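Local coordinates for protein zinc chaperone AztD (PDB 6CMK) that acts as a periplasmic zinc chaperone, binding zinc ions and handing one of them directly to the solute-binding protein AztC of a zinc transport system, at residues F80-S85 with K122-F127; V128-K133 with V173-Y178; W137-D142 with P167-A172; E141-I146 with K161-A166; A179-P184 with R197-Q202. All coordinates share one frame; numbering follows the deposited sequence.

Contact 1 of 5, residues F80-S85 with K122-F127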
# COMPACT_ATOMS: atom_id res chain seq x y z
N PHE B 80 -5.86 12.15 -14.78
CA PHE B 80 -5.67 13.51 -15.29
C PHE B 80 -5.38 13.46 -16.78
O PHE B 80 -4.61 12.62 -17.25
CB PHE B 80 -4.56 14.23 -14.52
CG PHE B 80 -4.95 14.53 -13.10
CD1 PHE B 80 -4.85 13.56 -12.12
CD2 PHE B 80 -5.44 15.77 -12.75
CE1 PHE B 80 -5.22 13.84 -10.81
CE2 PHE B 80 -5.81 16.05 -11.44
CZ PHE B 80 -5.70 15.08 -10.48
N ALA B 81 -6.03 14.36 -17.51
CA ALA B 81 -5.96 14.40 -18.97
C ALA B 81 -5.33 15.74 -19.35
O ALA B 81 -5.99 16.78 -19.32
CB ALA B 81 -7.35 14.23 -19.59
N ILE B 82 -4.04 15.70 -19.67
CA ILE B 82 -3.25 16.89 -19.95
C ILE B 82 -3.40 17.20 -21.43
O ILE B 82 -3.05 16.37 -22.29
CB ILE B 82 -1.78 16.69 -19.56
CG1 ILE B 82 -1.60 16.60 -18.03
CG2 ILE B 82 -0.94 17.86 -20.06
CD1 ILE B 82 -2.01 15.28 -17.37
N GLN B 83 -3.89 18.40 -21.75
CA GLN B 83 -4.18 18.82 -23.11
C GLN B 83 -3.29 20.01 -23.47
O GLN B 83 -3.69 21.17 -23.36
CB GLN B 83 -5.66 19.15 -23.23
CG GLN B 83 -6.56 17.96 -22.91
CD GLN B 83 -7.90 18.36 -22.35
OE1 GLN B 83 -8.69 19.01 -23.02
NE2 GLN B 83 -8.16 17.99 -21.10
N GLY B 84 -2.07 19.71 -23.91
CA GLY B 84 -1.08 20.75 -24.10
C GLY B 84 -1.52 21.84 -25.05
O GLY B 84 -1.33 23.03 -24.78
N SER B 85 -2.14 21.46 -26.17
CA SER B 85 -2.53 22.44 -27.18
C SER B 85 -3.78 23.22 -26.78
O SER B 85 -4.02 24.29 -27.34
CB SER B 85 -2.77 21.76 -28.53
OG SER B 85 -3.83 20.83 -28.46
N LYS B 122 -0.87 28.07 -20.05
CA LYS B 122 -0.30 27.88 -21.38
C LYS B 122 0.58 26.63 -21.42
O LYS B 122 1.52 26.50 -20.63
CB LYS B 122 0.50 29.12 -21.77
CG LYS B 122 -0.39 30.31 -22.09
CD LYS B 122 0.34 31.65 -22.06
CE LYS B 122 0.17 32.37 -20.72
NZ LYS B 122 0.21 33.86 -20.82
N LYS B 123 0.25 25.72 -22.34
CA LYS B 123 1.03 24.52 -22.64
C LYS B 123 1.28 23.64 -21.42
O LYS B 123 2.44 23.43 -21.03
CB LYS B 123 2.37 24.90 -23.29
CG LYS B 123 2.24 25.28 -24.76
CD LYS B 123 3.58 25.69 -25.37
CE LYS B 123 3.71 27.20 -25.51
NZ LYS B 123 2.70 27.77 -26.45
N PRO B 124 0.25 23.08 -20.80
CA PRO B 124 0.50 22.14 -19.71
C PRO B 124 1.41 21.01 -20.18
O PRO B 124 1.27 20.52 -21.30
CB PRO B 124 -0.90 21.64 -19.32
CG PRO B 124 -1.75 21.92 -20.50
CD PRO B 124 -1.19 23.17 -21.12
N GLY B 125 2.37 20.67 -19.34
CA GLY B 125 3.35 19.65 -19.66
C GLY B 125 3.36 18.56 -18.62
O GLY B 125 2.34 17.90 -18.40
N HIS B 126 4.50 18.37 -17.95
CA HIS B 126 4.68 17.21 -17.09
C HIS B 126 3.80 17.26 -15.85
O HIS B 126 3.67 18.29 -15.19
CB HIS B 126 6.15 17.07 -16.69
CG HIS B 126 7.00 16.51 -17.78
ND1 HIS B 126 7.56 15.25 -17.72
CD2 HIS B 126 7.37 17.03 -18.98
CE1 HIS B 126 8.25 15.03 -18.83
NE2 HIS B 126 8.15 16.09 -19.61
N PHE B 127 3.20 16.12 -15.56
CA PHE B 127 2.34 15.92 -14.40
C PHE B 127 3.05 14.94 -13.47
O PHE B 127 3.56 13.91 -13.92
CB PHE B 127 0.99 15.36 -14.84
CG PHE B 127 0.11 14.89 -13.72
CD1 PHE B 127 0.25 13.61 -13.20
CD2 PHE B 127 -0.89 15.70 -13.22
CE1 PHE B 127 -0.56 13.18 -12.18
CE2 PHE B 127 -1.72 15.26 -12.20
CZ PHE B 127 -1.55 14.01 -11.68
O HOH W 1 -1.61 25.79 -24.49
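Phe80 and Phe127 meet where two neighbouring blades of the beta-propeller face each other, strand 78-83 of one blade lying against 124-130, the first strand of the next. The short strand segments 80-83 and 124-127 run 6.7 Å apart at 144°, so side chains rather than backbone bonds join them. Among the aromatic contacts, CE2 of Phe127 lies over one face of the Phe80 ring, toward its rim, with the ring planes inclined at 32°. CB of Phe80 in turn sits over the face of Phe127, a CH-pi contact 4.2 Å from the ring centroid. CG of Phe127, anti to the backbone N (chi1 170°), starts the ring toward Phe80. Aliphatic packing follows: Ile82 puts CD1 3.9 Å from CB of Phe127, while its CG2 touches CB of Pro124 and both carbonyl oxygens of Pro124 and Gly125. The Pro124 ring also presses CG against Gln83 O. His126 turns from this interface and binds zinc with His169 and His216. Near Gly84, CA of Lys123 makes a CA-H...O contact with Gly84 O at 3.5 Å, and one water donates to Gly84 O while accepting from Lys123 N, each at 2.8 Å.

Contact 2 of 5, residues V128-K133 with V173-Y178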
# COMPACT_ATOMS: atom_id res chain seq x y z
N VAL B 128 3.11 15.28 -12.18
CA VAL B 128 3.66 14.38 -11.17
C VAL B 128 2.70 14.36 -9.99
O VAL B 128 2.35 15.41 -9.45
CB VAL B 128 5.06 14.80 -10.69
CG1 VAL B 128 5.55 13.82 -9.63
CG2 VAL B 128 6.05 14.86 -11.84
N GLU B 129 2.30 13.16 -9.58
CA GLU B 129 1.52 12.97 -8.37
C GLU B 129 2.19 11.93 -7.50
O GLU B 129 2.74 10.94 -8.00
CB GLU B 129 0.08 12.56 -8.70
CG GLU B 129 -0.82 12.39 -7.49
CD GLU B 129 -0.73 11.01 -6.86
OE1 GLU B 129 -0.30 10.06 -7.56
OE2 GLU B 129 -1.13 10.87 -5.68
N ARG B 130 2.19 12.17 -6.19
CA ARG B 130 2.67 11.16 -5.25
C ARG B 130 2.02 11.40 -3.90
O ARG B 130 1.95 12.54 -3.43
CB ARG B 130 4.20 11.17 -5.13
CG ARG B 130 4.84 12.54 -4.95
CD ARG B 130 6.37 12.45 -4.97
NE ARG B 130 6.87 11.57 -3.91
CZ ARG B 130 6.97 11.91 -2.63
NH1 ARG B 130 6.62 13.11 -2.23
NH2 ARG B 130 7.42 11.03 -1.74
N GLN B 131 1.51 10.32 -3.30
CA GLN B 131 0.91 10.38 -1.96
C GLN B 131 -0.24 11.38 -1.89
O GLN B 131 -0.55 11.92 -0.82
CB GLN B 131 1.97 10.70 -0.91
CG GLN B 131 3.14 9.75 -0.96
CD GLN B 131 4.23 10.09 0.03
OE1 GLN B 131 4.49 11.26 0.31
NE2 GLN B 131 4.87 9.06 0.56
N GLY B 132 -0.92 11.60 -3.01
CA GLY B 132 -2.01 12.54 -3.09
C GLY B 132 -1.59 13.95 -3.42
O GLY B 132 -2.45 14.78 -3.72
N LYS B 133 -0.29 14.25 -3.36
CA LYS B 133 0.20 15.57 -3.73
C LYS B 133 0.38 15.62 -5.24
O LYS B 133 0.92 14.68 -5.84
CB LYS B 133 1.54 15.86 -3.05
CG LYS B 133 1.51 15.78 -1.52
CD LYS B 133 2.89 16.06 -0.95
CE LYS B 133 3.75 14.79 -0.91
NZ LYS B 133 3.38 13.93 0.26
N VAL B 173 8.18 18.34 -8.76
CA VAL B 173 7.93 17.15 -7.97
C VAL B 173 7.40 17.60 -6.61
O VAL B 173 8.07 18.37 -5.91
CB VAL B 173 9.19 16.29 -7.81
CG1 VAL B 173 8.84 14.99 -7.11
CG2 VAL B 173 9.83 16.03 -9.16
N PRO B 174 6.19 17.16 -6.19
CA PRO B 174 5.61 17.69 -4.96
C PRO B 174 6.04 16.92 -3.71
O PRO B 174 6.02 15.68 -3.69
CB PRO B 174 4.11 17.56 -5.22
CG PRO B 174 3.99 16.31 -6.04
CD PRO B 174 5.25 16.25 -6.89
N TYR B 175 6.43 17.66 -2.68
CA TYR B 175 6.85 17.12 -1.39
C TYR B 175 6.03 17.77 -0.27
O TYR B 175 5.17 18.61 -0.52
CB TYR B 175 8.36 17.33 -1.20
CG TYR B 175 9.10 16.35 -2.06
CD1 TYR B 175 9.24 15.03 -1.67
CD2 TYR B 175 9.56 16.71 -3.32
CE1 TYR B 175 9.85 14.11 -2.46
CE2 TYR B 175 10.18 15.78 -4.12
CZ TYR B 175 10.32 14.48 -3.69
OH TYR B 175 10.92 13.52 -4.48
N ASP B 176 6.25 17.33 0.96
CA ASP B 176 5.56 17.91 2.11
C ASP B 176 6.17 19.26 2.41
O ASP B 176 7.33 19.34 2.83
CB ASP B 176 5.65 17.00 3.32
CG ASP B 176 5.02 15.66 3.10
OD1 ASP B 176 4.00 15.60 2.38
OD2 ASP B 176 5.55 14.67 3.65
N ASN B 177 5.41 20.32 2.17
CA ASN B 177 5.81 21.70 2.46
C ASN B 177 6.91 22.21 1.54
O ASN B 177 7.44 23.31 1.77
CB ASN B 177 6.24 21.84 3.92
CG ASN B 177 5.17 21.36 4.88
OD1 ASN B 177 4.02 21.77 4.80
ND2 ASN B 177 5.54 20.45 5.78
N TYR B 178 7.25 21.45 0.49
CA TYR B 178 8.32 21.77 -0.45
C TYR B 178 7.96 21.22 -1.82
O TYR B 178 7.06 20.39 -1.97
CB TYR B 178 9.67 21.19 -0.01
CG TYR B 178 10.19 21.70 1.31
CD1 TYR B 178 10.93 22.87 1.38
CD2 TYR B 178 9.95 21.01 2.49
CE1 TYR B 178 11.41 23.34 2.59
CE2 TYR B 178 10.42 21.47 3.69
CZ TYR B 178 11.15 22.64 3.73
OH TYR B 178 11.63 23.10 4.93
O HOH W 2 4.79 12.24 3.07
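Arg130 holds CG between its backbone N and carbonyl carbon (chi1 47°), and a bend at chi3 (-59°) turns NE back; the guanidinium beyond it meets Pro174 O at its edge and Tyr175 over one face. Lys133, bent at both chi3 and chi4, brings NZ to Asp176. NH1 of Arg130 donates in plane to Pro174 O over 3.0 Å, and the bond also lies in the carbonyl plane; over the face sits CE1 of Tyr175, 3.6 Å from CZ of Arg130, with the two planes 33° apart. The ammonium of Lys133 forms a salt bridge with OD1 of Asp176 at 2.8 Å, approaching on the syn side but out of the carboxylate plane. NZ also donates to OE1 of Gln131 at 2.9 Å, so two acceptors fix the end of the lysine. The Pro174 ring packs against Lys133 and Val128: its CB faces CB of Lys133 at 3.8 Å, CG rests on Lys133 O, and CD meets CG1 of Val128 at 3.7 Å. Phe225 covers Val128, Val173 and Tyr175, while Gln131 reaches Gln295 and Asp278 of the second subunit. Arg130 to Lys133 form a type I' turn, closed by Arg130 N to Lys133 O and Lys133 N to Arg130 O. This is the tight hairpin linking the first two strands of a propeller blade, here packed on the first strand of the following blade.

Contact 3 of 5, residues W137-D142 with P167-A172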
# COMPACT_ATOMS: atom_id res chain seq x y z
N TRP B 137 2.96 20.97 -14.29
CA TRP B 137 3.82 21.94 -14.96
C TRP B 137 3.10 22.58 -16.14
O TRP B 137 2.30 21.93 -16.83
CB TRP B 137 5.09 21.26 -15.45
CG TRP B 137 6.17 22.23 -15.84
CD1 TRP B 137 6.38 22.78 -17.07
CD2 TRP B 137 7.18 22.74 -14.98
NE1 TRP B 137 7.47 23.63 -17.02
CE2 TRP B 137 7.98 23.61 -15.75
CE3 TRP B 137 7.50 22.55 -13.63
CZ2 TRP B 137 9.07 24.29 -15.21
CZ3 TRP B 137 8.58 23.23 -13.10
CH2 TRP B 137 9.36 24.08 -13.89
N PHE B 138 3.40 23.85 -16.38
CA PHE B 138 2.91 24.57 -17.55
C PHE B 138 4.10 25.18 -18.26
O PHE B 138 4.75 26.09 -17.73
CB PHE B 138 1.88 25.65 -17.17
CG PHE B 138 0.57 25.09 -16.71
CD1 PHE B 138 0.39 24.72 -15.39
CD2 PHE B 138 -0.48 24.92 -17.60
CE1 PHE B 138 -0.81 24.19 -14.96
CE2 PHE B 138 -1.69 24.41 -17.18
CZ PHE B 138 -1.85 24.03 -15.85
N ASP B 139 4.39 24.69 -19.47
CA ASP B 139 5.57 25.12 -20.22
C ASP B 139 5.54 26.60 -20.57
O ASP B 139 6.60 27.19 -20.80
CB ASP B 139 5.69 24.30 -21.51
CG ASP B 139 6.09 22.86 -21.26
OD1 ASP B 139 6.40 22.48 -20.11
OD2 ASP B 139 6.09 22.09 -22.24
N GLY B 140 4.36 27.21 -20.64
CA GLY B 140 4.24 28.61 -21.02
C GLY B 140 3.96 29.56 -19.88
O GLY B 140 3.72 30.75 -20.13
N GLU B 141 3.99 29.09 -18.64
CA GLU B 141 3.72 29.90 -17.47
C GLU B 141 4.99 30.00 -16.64
O GLU B 141 5.90 29.18 -16.76
CB GLU B 141 2.58 29.32 -16.63
CG GLU B 141 1.25 29.14 -17.36
CD GLU B 141 0.56 30.45 -17.67
OE1 GLU B 141 0.81 31.44 -16.96
OE2 GLU B 141 -0.24 30.47 -18.63
N ASP B 142 5.07 31.04 -15.82
CA ASP B 142 6.20 31.20 -14.92
C ASP B 142 5.96 30.54 -13.57
O ASP B 142 6.75 30.76 -12.65
CB ASP B 142 6.52 32.69 -14.73
CG ASP B 142 5.43 33.43 -13.98
OD1 ASP B 142 4.51 32.79 -13.44
OD2 ASP B 142 5.51 34.68 -13.93
N PRO B 167 9.41 30.62 -17.82
CA PRO B 167 8.77 29.52 -18.54
C PRO B 167 9.79 28.65 -19.25
O PRO B 167 10.65 29.14 -19.99
CB PRO B 167 7.85 30.24 -19.54
CG PRO B 167 7.59 31.56 -18.92
CD PRO B 167 8.83 31.93 -18.17
N HIS B 168 9.71 27.34 -19.02
CA HIS B 168 10.55 26.40 -19.74
C HIS B 168 9.86 25.04 -19.71
O HIS B 168 8.87 24.85 -19.01
CB HIS B 168 11.96 26.33 -19.16
CG HIS B 168 12.04 25.82 -17.75
ND1 HIS B 168 11.77 26.62 -16.66
CD2 HIS B 168 12.40 24.62 -17.26
CE1 HIS B 168 11.94 25.91 -15.55
NE2 HIS B 168 12.33 24.70 -15.89
N HIS B 169 10.39 24.12 -20.51
CA HIS B 169 9.92 22.73 -20.49
C HIS B 169 10.59 22.04 -19.32
O HIS B 169 11.71 21.54 -19.41
CB HIS B 169 10.24 22.00 -21.79
CG HIS B 169 9.67 20.62 -21.83
ND1 HIS B 169 8.31 20.38 -21.88
CD2 HIS B 169 10.26 19.40 -21.79
CE1 HIS B 169 8.10 19.08 -21.89
NE2 HIS B 169 9.26 18.46 -21.83
N GLY B 170 9.87 21.99 -18.20
CA GLY B 170 10.45 21.51 -16.97
C GLY B 170 9.59 20.50 -16.26
O GLY B 170 8.70 19.87 -16.85
N VAL B 171 9.86 20.33 -14.97
CA VAL B 171 9.13 19.37 -14.15
C VAL B 171 9.16 19.86 -12.71
O VAL B 171 10.14 20.44 -12.24
CB VAL B 171 9.74 17.96 -14.29
CG1 VAL B 171 11.22 17.98 -13.94
CG2 VAL B 171 8.98 16.95 -13.44
N ALA B 172 8.05 19.60 -12.00
CA ALA B 172 7.92 19.90 -10.59
C ALA B 172 7.52 18.62 -9.87
O ALA B 172 6.60 17.93 -10.30
CB ALA B 172 6.87 20.98 -10.34
O HOH W 3 7.35 26.81 -16.95
O HOH W 4 6.75 20.01 -18.90
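His168 O receives the indole N-H of Trp137 in a 2.7 Å bond from NE1, nearly straight at 164° and close to the indole plane. CA of Asp139 approaches the same oxygen at 3.5 Å. The indole lies against the backbone of the opposing loop: Gly170 C sits over the centre of one face, Val171 N lies over that face toward the rim, and the CB of Ala172 is at the edge, 3.7 Å from CE3. Gly170 CA adds a CH-pi contact to the five-membered ring. This closeness leaves no room for a side chain at Gly170, since a CB there would run into CZ2 of Trp137. That same CZ2 points into the face of the His168 imidazole, 3.3 Å from CE1, in an offset edge-to-face pair with planes at 70°. His168 is itself held by Ala166 O at ND1 and Ser182 OG at NE2. His169 ND1 donates to Asp139 OD2 over 2.8 Å, in the imidazole plane but from above the carboxylate plane, and a water joins Asp139 OD1 to Gly170 O. Pro167 packs its CB 3.5 Å from Asp139 O. His169 NE2 binds zinc together with His126 and His216, making Asp139 a second-shell residue. Its bond, with the metal bond at NE2, helps to set the rotation of the imidazole, leaves NE2 to face the metal, and would probably strengthen NE2 as a donor to zinc.

Contact 4 of 5, residues E141-I146 with K161-A166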
# COMPACT_ATOMS: atom_id res chain seq x y z
N GLU B 141 3.99 29.09 -18.64
CA GLU B 141 3.72 29.90 -17.47
C GLU B 141 4.99 30.00 -16.64
O GLU B 141 5.90 29.18 -16.76
CB GLU B 141 2.58 29.32 -16.63
CG GLU B 141 1.25 29.14 -17.36
CD GLU B 141 0.56 30.45 -17.67
OE1 GLU B 141 0.81 31.44 -16.96
OE2 GLU B 141 -0.24 30.47 -18.63
N ASP B 142 5.07 31.04 -15.82
CA ASP B 142 6.20 31.20 -14.92
C ASP B 142 5.96 30.54 -13.57
O ASP B 142 6.75 30.76 -12.65
CB ASP B 142 6.52 32.69 -14.73
CG ASP B 142 5.43 33.43 -13.98
OD1 ASP B 142 4.51 32.79 -13.44
OD2 ASP B 142 5.51 34.68 -13.93
N SER B 143 4.90 29.74 -13.45
CA SER B 143 4.56 29.03 -12.23
C SER B 143 4.07 27.63 -12.56
O SER B 143 3.50 27.38 -13.63
CB SER B 143 3.46 29.76 -11.43
OG SER B 143 3.90 31.03 -10.99
N ALA B 144 4.29 26.71 -11.62
CA ALA B 144 3.64 25.41 -11.61
C ALA B 144 2.50 25.43 -10.60
O ALA B 144 2.45 26.27 -9.71
CB ALA B 144 4.64 24.30 -11.26
N GLN B 145 1.57 24.48 -10.75
CA GLN B 145 0.38 24.45 -9.91
C GLN B 145 0.42 23.21 -9.03
O GLN B 145 0.54 22.09 -9.53
CB GLN B 145 -0.88 24.47 -10.77
CG GLN B 145 -1.00 25.77 -11.55
CD GLN B 145 -2.27 25.86 -12.38
OE1 GLN B 145 -3.27 25.20 -12.10
NE2 GLN B 145 -2.22 26.68 -13.41
N ILE B 146 0.34 23.42 -7.72
CA ILE B 146 0.39 22.34 -6.74
C ILE B 146 -0.98 22.24 -6.07
O ILE B 146 -1.57 23.25 -5.70
CB ILE B 146 1.52 22.55 -5.72
CG1 ILE B 146 2.88 22.22 -6.34
CG2 ILE B 146 1.35 21.64 -4.50
CD1 ILE B 146 3.41 23.27 -7.29
N LYS B 161 0.32 28.27 -6.55
CA LYS B 161 1.20 28.54 -7.67
C LYS B 161 2.61 28.79 -7.16
O LYS B 161 2.83 29.65 -6.30
CB LYS B 161 0.69 29.74 -8.49
CG LYS B 161 -0.45 29.34 -9.42
CD LYS B 161 -0.87 30.45 -10.37
CE LYS B 161 -2.04 29.99 -11.23
NZ LYS B 161 -2.38 30.94 -12.32
N VAL B 162 3.55 28.02 -7.68
CA VAL B 162 4.94 28.08 -7.25
C VAL B 162 5.75 28.63 -8.41
O VAL B 162 5.75 28.05 -9.50
CB VAL B 162 5.46 26.71 -6.80
CG1 VAL B 162 6.96 26.76 -6.51
CG2 VAL B 162 4.67 26.22 -5.59
N ASN B 163 6.44 29.74 -8.18
CA ASN B 163 7.21 30.37 -9.24
C ASN B 163 8.40 29.49 -9.64
O ASN B 163 9.09 28.94 -8.78
CB ASN B 163 7.70 31.74 -8.78
CG ASN B 163 8.41 32.51 -9.88
OD1 ASN B 163 9.62 32.39 -10.05
ND2 ASN B 163 7.65 33.32 -10.61
N VAL B 164 8.63 29.37 -10.95
CA VAL B 164 9.72 28.57 -11.48
C VAL B 164 10.69 29.42 -12.30
O VAL B 164 11.45 28.90 -13.11
CB VAL B 164 9.17 27.37 -12.30
CG1 VAL B 164 8.36 26.47 -11.39
CG2 VAL B 164 8.31 27.85 -13.46
N VAL B 165 10.64 30.75 -12.08
CA VAL B 165 11.63 31.73 -12.51
C VAL B 165 11.35 32.16 -13.94
O VAL B 165 11.17 33.36 -14.22
CB VAL B 165 13.07 31.22 -12.34
CG1 VAL B 165 14.06 32.22 -12.94
CG2 VAL B 165 13.40 31.01 -10.88
N ALA B 166 11.32 31.21 -14.87
CA ALA B 166 11.06 31.53 -16.25
C ALA B 166 10.35 30.36 -16.91
O ALA B 166 10.66 29.20 -16.59
CB ALA B 166 12.34 31.86 -17.03
O HOH W 5 0.09 30.62 -14.33
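The amide of Asn163 and the carboxylate of Asp142 are the flat groups that meet here, crossing with their planes 54° apart and ND2 4.0 Å from CG of Asp142. ND2 also lies near Asp142 O, but at an angle too poor for a bond. The other end of the amide turns back on its own segment: OD1 accepts from Val165 N at 2.8 Å, the donor above the carbonyl plane, forming an Asx turn where strand 160-163 ends. Asp142 O is taken by Val164 N in a nearly straight 2.9 Å bond. Farther along, Ala144 and Val162 form an antiparallel hydrogen-bonded pair, each N donating to the other's O, flanked by the non-hydrogen-bonded pairs Ser143 with Asn163 and Gln145 with Lys161. On the face of Gln145 and Lys161 the two extended chains lie side by side, and a water accepts from Lys161 NZ and donates to Glu141 OE1. On the face of Ala144 and Val162, CD1 of Ile146 packs 3.6 Å from CG2 of Val162, and CG1 of Val164 lies 4.3 Å from Ala144 CB. Val162 continues onto Val199 of the next blade. Strands 143-148 and 160-163 are thus the third and the outermost strand of a four-stranded antiparallel propeller blade.

Contact 5 of 5, residues A179-P184 with R197-Q202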
# COMPACT_ATOMS: atom_id res chain seq x y z
N ALA B 179 8.71 21.67 -2.83
CA ALA B 179 8.71 21.04 -4.14
C ALA B 179 10.13 21.05 -4.67
O ALA B 179 10.98 21.82 -4.21
CB ALA B 179 7.79 21.76 -5.14
N VAL B 180 10.41 20.15 -5.60
CA VAL B 180 11.63 20.19 -6.39
C VAL B 180 11.25 20.62 -7.79
O VAL B 180 10.36 20.02 -8.41
CB VAL B 180 12.35 18.83 -6.41
CG1 VAL B 180 13.50 18.85 -7.43
CG2 VAL B 180 12.85 18.48 -5.02
N VAL B 181 11.90 21.66 -8.29
CA VAL B 181 11.58 22.20 -9.60
C VAL B 181 12.86 22.29 -10.42
O VAL B 181 13.95 22.50 -9.89
CB VAL B 181 10.90 23.59 -9.54
CG1 VAL B 181 9.60 23.51 -8.76
CG2 VAL B 181 11.82 24.62 -8.93
N SER B 182 12.69 22.16 -11.72
CA SER B 182 13.80 22.32 -12.64
C SER B 182 14.17 23.79 -12.76
O SER B 182 13.35 24.69 -12.55
CB SER B 182 13.42 21.75 -14.00
OG SER B 182 12.23 22.34 -14.45
N ILE B 183 15.43 24.03 -13.09
CA ILE B 183 16.02 25.37 -13.17
C ILE B 183 16.12 25.74 -14.64
O ILE B 183 16.74 24.99 -15.41
CB ILE B 183 17.40 25.39 -12.50
CG1 ILE B 183 17.29 25.03 -11.02
CG2 ILE B 183 18.08 26.75 -12.70
CD1 ILE B 183 18.62 24.64 -10.40
N PRO B 184 15.55 26.86 -15.09
CA PRO B 184 15.67 27.20 -16.52
C PRO B 184 17.10 27.54 -16.87
O PRO B 184 17.87 28.05 -16.05
CB PRO B 184 14.75 28.41 -16.68
CG PRO B 184 14.73 29.04 -15.30
CD PRO B 184 14.81 27.88 -14.34
N ARG B 197 16.16 22.27 -8.07
CA ARG B 197 16.35 22.82 -6.74
C ARG B 197 15.12 22.57 -5.87
O ARG B 197 14.00 22.43 -6.37
CB ARG B 197 16.65 24.33 -6.77
CG ARG B 197 15.53 25.19 -7.35
CD ARG B 197 15.80 26.67 -7.09
NE ARG B 197 17.01 27.15 -7.75
CZ ARG B 197 17.04 27.93 -8.83
NH1 ARG B 197 15.93 28.35 -9.40
NH2 ARG B 197 18.21 28.31 -9.34
N VAL B 198 15.36 22.54 -4.57
CA VAL B 198 14.28 22.53 -3.59
C VAL B 198 13.76 23.95 -3.42
O VAL B 198 14.55 24.90 -3.31
CB VAL B 198 14.77 21.95 -2.25
CG1 VAL B 198 13.66 21.98 -1.21
CG2 VAL B 198 15.32 20.54 -2.44
N VAL B 199 12.44 24.11 -3.41
CA VAL B 199 11.82 25.37 -3.02
C VAL B 199 10.76 25.08 -1.97
O VAL B 199 10.19 23.98 -1.93
CB VAL B 199 11.20 26.13 -4.22
CG1 VAL B 199 12.28 26.47 -5.25
CG2 VAL B 199 10.07 25.33 -4.85
N ASP B 200 10.50 26.05 -1.09
CA ASP B 200 9.33 25.93 -0.23
C ASP B 200 8.11 26.34 -1.05
O ASP B 200 8.20 26.63 -2.25
CB ASP B 200 9.50 26.73 1.07
CG ASP B 200 9.53 28.22 0.86
OD1 ASP B 200 9.04 28.71 -0.17
OD2 ASP B 200 10.06 28.92 1.76
N LEU B 201 6.92 26.31 -0.44
CA LEU B 201 5.73 26.50 -1.25
C LEU B 201 5.41 27.97 -1.48
O LEU B 201 4.44 28.27 -2.18
CB LEU B 201 4.54 25.76 -0.64
CG LEU B 201 4.70 24.23 -0.59
CD1 LEU B 201 3.52 23.60 0.10
CD2 LEU B 201 4.88 23.63 -1.98
N GLN B 202 6.21 28.87 -0.92
CA GLN B 202 6.24 30.26 -1.36
C GLN B 202 7.26 30.48 -2.46
O GLN B 202 7.46 31.62 -2.90
CB GLN B 202 6.55 31.18 -0.17
CG GLN B 202 5.66 30.98 1.03
CD GLN B 202 5.86 32.06 2.08
OE1 GLN B 202 6.04 33.23 1.75
NE2 GLN B 202 5.85 31.66 3.35
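The hairpin of strands 178-183 and 195-200 forms the middle of a beta-propeller blade, and here Ala179, Val180 and Val181 pair with Val199, Val198 and Arg197. Ala179 with Val199 and Val181 with Arg197 are antiparallel hydrogen-bonded pairs, each closed by two backbone bonds. The bond from Val199 N to Ala179 O measures 2.8 Å and is nearly straight at 173°. Between them lies the non-hydrogen-bonded pair of Val180 and Val198, where CA of Val180 comes within 3.3 Å of Arg197 O and CA of Val198 within 3.4 Å of Ala179 O. The short strand axes are 4.7 Å apart, their directions 129° apart, well short of antiparallel. CG2 of Val180 and CG2 of Val198 touch at 4.1 Å on one face. On the other face, CG2 of Val181 packs against CG1 of Val199 and CG of Arg197, and Ala179 CB reaches CG2 of Val199. CG of Arg197 stands between the backbone N and carbonyl carbon (chi1 63°), and the chain bends at chi3. The arginine side chain crosses that of Ile183 at about a right angle, with Ile183 CG1 over the centre of one guanidinium face, 3.6 Å from Arg197 CZ, and Ile183 CG2 3.7 Å from Arg197 NH2. Its charge is met by a salt bridge from NE to Asp209 OD1, and Val165 of the preceding blade also packs on Arg197. The arginine therefore uses two properties at once: the flat face rests on aliphatic carbon, while NE engages a carboxylate, an anchoring that probably limits rotation of the guanidinium.

How the contacts relate
Contacts 1, 3 and 4 run through the blade from strand 124-130 to strand 160-163: contact 1 joins its first strand to the preceding blade, contact 4 builds its outer edge, and contact 3 packs its second strand on the loop to the next blade. Contact 2 bridges this blade to the following one, and contact 5 lies within the latter; they meet through Val173 N and Val180 O, 2.8 Å apart. Contacts 1 and 3, centred about 10 Å apart, supply His126 and His169 of one of the two high-affinity zinc sites, their NE2 atoms 3.4 Å apart. Contact 3 touches contact 5 through Val171 O and Ser182 N, 3.1 Å apart, and contact 4 by Trp137 packing on Val164.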